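Local coordinates for UL144 (Macacine herpesvirus 1, PDB 6NYP), which probably acts as a viral mimic of the TNF-receptor-family member HVEM, binding the inhibitory receptor BTLA through its cysteine-rich region, at residues T37-P40 with S41-V45. Residues are numbered along the deposited sequence; the frame is centred on the assembly and turned at random.
Sequences TLCP and SGTYV
Cys39, which follows strand 34-38 where Thr37 pairs with a strand of another protein's chain, reaches across the bend to 41-45: Cys39 SG packs against Val45 CG2 at 3.6 Å. With SG anti to its own carbonyl carbon (chi1 -83°), the sulfur is swung toward the strand 43-45, and it is bonded there to Cys51 on the antiparallel partner strand 51-53. Pro40 comes next and opens a type II turn that ends at Thr43, with Gly42 taking the positive phi of 92° that this turn needs at its third position. Pro40 O is gripped twice by Thr43. Thr43 OG1 donates to Pro40 O at 2.5 Å, in the carbonyl plane and on a lone pair. Thr43 N adds a weak bond to Pro40 O at 3.2 Å. The CD-CG edge of the Pro40 ring runs across the Thr43 side chain, Pro40 CD 3.4 Å from Thr43 OG1. One carbonyl thus closes the turn through both backbone and side chain of Thr43, and beside it the Cys39-Cys51 disulfide ties the start of the turn covalently to strand 51-53 of the hairpin 43-45/51-53, in the disulfide-rich manner of a TNF-receptor cysteine-rich region.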
loop_
_atom_site.group_PDB
_atom_site.type_symbol
_atom_site.label_atom_id
_atom_site.label_comp_id
_atom_site.label_asym_id
_atom_site.label_seq_id
_atom_site.Cartn_x
_atom_site.Cartn_y
_atom_site.Cartn_z
ATOM N N THR F 37 -0.884 10.176 2.176
ATOM C CA THR F 37 -1.124 11.370 1.323
ATOM C C THR F 37 0.198 11.791 0.670
ATOM O O THR F 37 1.249 11.703 1.341
ATOM C CB THR F 37 -1.815 12.497 2.107
ATOM O OG1 THR F 37 -2.996 11.972 2.714
ATOM C CG2 THR F 37 -2.203 13.669 1.232
ATOM N N LEU F 38 0.127 12.155 -0.610
ATOM C CA LEU F 38 1.239 12.676 -1.448
ATOM C C LEU F 38 1.856 13.918 -0.797
ATOM O O LEU F 38 1.141 14.911 -0.643
ATOM C CB LEU F 38 0.665 12.994 -2.833
ATOM C CG LEU F 38 1.665 13.215 -3.968
ATOM C CD1 LEU F 38 2.603 12.025 -4.139
ATOM C CD2 LEU F 38 0.920 13.501 -5.267
ATOM N N CYS F 39 3.140 13.856 -0.438
ATOM C CA CYS F 39 3.976 15.055 -0.150
ATOM C C CYS F 39 4.059 15.892 -1.423
ATOM O O CYS F 39 4.447 15.372 -2.463
ATOM C CB CYS F 39 5.377 14.683 0.327
ATOM S SG CYS F 39 5.493 14.299 2.094
ATOM N N PRO F 40 3.685 17.192 -1.399
ATOM C CA PRO F 40 3.668 18.006 -2.619
ATOM C C PRO F 40 5.083 18.327 -3.130
ATOM O O PRO F 40 6.027 18.262 -2.347
ATOM C CB PRO F 40 2.926 19.282 -2.195
ATOM C CG PRO F 40 3.187 19.381 -0.707
ATOM C CD PRO F 40 3.285 17.955 -0.205
ATOM N N SER F 41 5.202 18.672 -4.417
ATOM C CA SER F 41 6.490 18.993 -5.091
ATOM C C SER F 41 7.227 20.090 -4.312
ATOM O O SER F 41 6.573 21.071 -3.911
ATOM C CB SER F 41 6.285 19.387 -6.527
ATOM O OG SER F 41 7.537 19.429 -7.194
ATOM N N GLY F 42 8.533 19.906 -4.091
ATOM C CA GLY F 42 9.398 20.824 -3.325
ATOM C C GLY F 42 9.464 20.454 -1.851
ATOM O O GLY F 42 10.026 21.258 -1.062
ATOM N N THR F 43 8.891 19.302 -1.481
ATOM C CA THR F 43 8.910 18.731 -0.107
ATOM C C THR F 43 9.403 17.283 -0.178
ATOM O O THR F 43 9.312 16.677 -1.262
ATOM C CB THR F 43 7.530 18.808 0.561
ATOM O OG1 THR F 43 6.691 17.771 0.038
ATOM C CG2 THR F 43 6.881 20.164 0.384
ATOM N N TYR F 44 9.913 16.765 0.939
ATOM C CA TYR F 44 10.354 15.355 1.084
ATOM C C TYR F 44 9.750 14.773 2.366
ATOM O O TYR F 44 9.568 15.506 3.355
ATOM C CB TYR F 44 11.882 15.265 1.066
ATOM C CG TYR F 44 12.573 15.792 2.301
ATOM C CD1 TYR F 44 12.954 17.123 2.403
ATOM C CD2 TYR F 44 12.862 14.952 3.367
ATOM C CE1 TYR F 44 13.588 17.608 3.538
ATOM C CE2 TYR F 44 13.494 15.421 4.509
ATOM C CZ TYR F 44 13.846 16.757 4.601
ATOM O OH TYR F 44 14.482 17.223 5.718
ATOM N N VAL F 45 9.452 13.475 2.331
ATOM C CA VAL F 45 8.933 12.695 3.491
ATOM C C VAL F 45 10.043 12.657 4.546
ATOM O O VAL F 45 11.075 12.013 4.299
ATOM C CB VAL F 45 8.481 11.282 3.080
ATOM C CG1 VAL F 45 7.989 10.485 4.280
ATOM C CG2 VAL F 45 7.418 11.316 1.995
#